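Local coordinates for GDSL-like protein (Roseburia intestinalis L1-82, PDB 6HFZ) that is a two-domain esterase that removes acetyl groups from acetylated mannans such as galactoglucomannan, at residues Leu299-Ala304 with Leu318-Asp323. Residues are numbered along the deposited sequence; the frame is centred on the assembly and turned at random.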
loop_
_atom_site.group_PDB
_atom_site.type_symbol
_atom_site.label_atom_id
_atom_site.label_comp_id
_atom_site.label_asym_id
_atom_site.label_seq_id
_atom_site.Cartn_x
_atom_site.Cartn_y
_atom_site.Cartn_z
ATOM N N LEU A 299 12.495 16.007 -16.445
ATOM C CA LEU A 299 12.531 17.368 -15.966
ATOM C C LEU A 299 12.725 18.330 -17.143
ATOM O O LEU A 299 13.303 17.943 -18.168
ATOM C CB LEU A 299 13.729 17.519 -15.024
ATOM C CG LEU A 299 13.705 16.785 -13.678
ATOM C CD1 LEU A 299 14.869 17.266 -12.819
ATOM C CD2 LEU A 299 12.380 16.994 -12.948
ATOM N N PRO A 300 12.300 19.589 -16.996
ATOM C CA PRO A 300 11.516 20.090 -15.886
ATOM C C PRO A 300 10.029 19.743 -16.051
ATOM O O PRO A 300 9.605 19.241 -17.084
ATOM C CB PRO A 300 11.740 21.608 -15.899
ATOM C CG PRO A 300 11.983 21.947 -17.346
ATOM C CD PRO A 300 12.342 20.642 -18.036
ATOM N N ALA A 301 9.252 20.024 -14.997
ATOM C CA ALA A 301 7.821 19.783 -14.946
ATOM C C ALA A 301 7.131 20.931 -14.201
ATOM O O ALA A 301 7.784 21.756 -13.548
ATOM C CB ALA A 301 7.567 18.460 -14.269
ATOM N N PRO A 302 5.799 21.050 -14.323
ATOM C CA PRO A 302 5.054 22.135 -13.705
ATOM C C PRO A 302 4.945 22.004 -12.190
ATOM O O PRO A 302 5.266 20.939 -11.618
ATOM C CB PRO A 302 3.646 22.002 -14.279
ATOM C CG PRO A 302 3.841 21.251 -15.546
ATOM C CD PRO A 302 4.924 20.256 -15.193
ATOM N N VAL A 303 4.540 23.110 -11.583
ATOM C CA VAL A 303 4.224 23.209 -10.172
ATOM C C VAL A 303 2.777 23.652 -10.070
ATOM O O VAL A 303 2.344 24.501 -10.856
ATOM C CB VAL A 303 5.160 24.194 -9.450
ATOM C CG1 VAL A 303 4.803 24.300 -7.977
ATOM C CG2 VAL A 303 6.636 23.812 -9.641
ATOM N N ALA A 304 2.028 23.038 -9.151
ATOM C CA ALA A 304 0.656 23.435 -8.859
ATOM C C ALA A 304 0.526 23.816 -7.385
ATOM O O ALA A 304 1.435 23.578 -6.610
ATOM C CB ALA A 304 -0.291 22.312 -9.203
ATOM N N LEU A 318 2.413 21.704 -4.812
ATOM C CA LEU A 318 2.589 20.357 -5.395
ATOM C C LEU A 318 3.589 20.512 -6.553
ATOM O O LEU A 318 3.241 21.009 -7.680
ATOM C CB LEU A 318 1.258 19.777 -5.865
ATOM C CG LEU A 318 0.045 19.926 -4.950
ATOM C CD1 LEU A 318 -1.186 19.308 -5.636
ATOM C CD2 LEU A 318 0.296 19.241 -3.616
ATOM N N ASP A 319 4.827 20.126 -6.287
ATOM C CA ASP A 319 5.934 20.271 -7.245
ATOM C C ASP A 319 6.201 18.944 -7.976
ATOM O O ASP A 319 6.661 17.964 -7.385
ATOM C CB ASP A 319 7.183 20.774 -6.526
ATOM C CG ASP A 319 8.347 21.147 -7.423
ATOM O OD1 ASP A 319 8.388 20.682 -8.578
ATOM O OD2 ASP A 319 9.202 21.925 -6.949
ATOM N N ALA A 320 6.012 18.953 -9.292
ATOM C CA ALA A 320 6.154 17.742 -10.109
ATOM C C ALA A 320 7.619 17.464 -10.480
ATOM O O ALA A 320 7.905 16.446 -11.050
ATOM C CB ALA A 320 5.244 17.844 -11.301
ATOM N N ASN A 321 8.548 18.348 -10.079
ATOM C CA ASN A 321 9.973 18.187 -10.292
ATOM C C ASN A 321 10.564 17.311 -9.180
ATOM O O ASN A 321 10.886 17.810 -8.089
ATOM C CB ASN A 321 10.686 19.539 -10.301
ATOM C CG ASN A 321 10.210 20.403 -11.442
ATOM O OD1 ASN A 321 10.656 20.216 -12.566
ATOM N ND2 ASN A 321 9.249 21.270 -11.176
ATOM N N PHE A 322 10.694 16.012 -9.468
ATOM C CA PHE A 322 11.194 15.028 -8.500
ATOM C C PHE A 322 12.709 15.177 -8.372
ATOM O O PHE A 322 13.418 15.214 -9.390
ATOM C CB PHE A 322 10.868 13.597 -8.931
ATOM C CG PHE A 322 10.901 12.558 -7.833
ATOM C CD1 PHE A 322 10.756 12.920 -6.502
ATOM C CD2 PHE A 322 10.948 11.212 -8.143
ATOM C CE1 PHE A 322 10.725 11.966 -5.506
ATOM C CE2 PHE A 322 10.963 10.254 -7.137
ATOM C CZ PHE A 322 10.878 10.641 -5.819
ATOM N N ASP A 323 13.188 15.209 -7.126
ATOM C CA ASP A 323 14.609 15.424 -6.842
ATOM C C ASP A 323 15.341 14.093 -6.621
ATOM O O ASP A 323 16.523 14.105 -6.319
ATOM C CB ASP A 323 14.789 16.363 -5.648
ATOM C CG ASP A 323 14.007 15.982 -4.404
ATOM O OD1 ASP A 323 13.122 15.101 -4.503
ATOM O OD2 ASP A 323 14.287 16.580 -3.342
#
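Asn321 reaches across to Ala301 and grips both polar groups of its backbone with one carboxamide. From Asn321 CB, which lies 4.0 Å from Leu299 CD2, the side chain sets CG beside its own backbone N (chi1 -63°). Asn321 OD1 accepts from Ala301 N at 2.8 Å, with the donor tilted from the carbonyl plane, while Leu299 CD2 and Pro300 CA brush the same oxygen. Asn321 ND2 gives one hydrogen to Ala301 O, likewise at 2.8 Å but from above that carbonyl's plane, and the other to Asp319 OD1, which lies close to the amide plane. Asp319 OD1 also accepts from Asn321 N, closing an Asx turn; its syn side takes the side-chain amide and its anti side the backbone N-H. An alanine in place of Asn321 would probably leave Ala301 N and O without their side-chain partners and Asp319 OD1 with the backbone N-H as its one remaining donor of the two. Asp319 OD2 pairs with Arg317. On the Leu318 side of Asn321 the segments pair as the open end of the antiparallel hairpin 303-308/316-319, at the margin of a five-stranded antiparallel sheet in the all-beta domain. Ala304 and Leu318 form a hydrogen-bonded pair, each N donating to the other's O, and their side chains share a sheet face covered by Phe361. Val303 and Asp319 make the adjoining non-hydrogen-bonded pair; Val303 CG2 rests 3.7 Å from Asp319 OD1. Between hairpin and the Asn321 carboxamide, Ala320 N donates to Pro302 O at 3.1 Å, and Ala320 CB meets Ala301 CB at 3.8 Å.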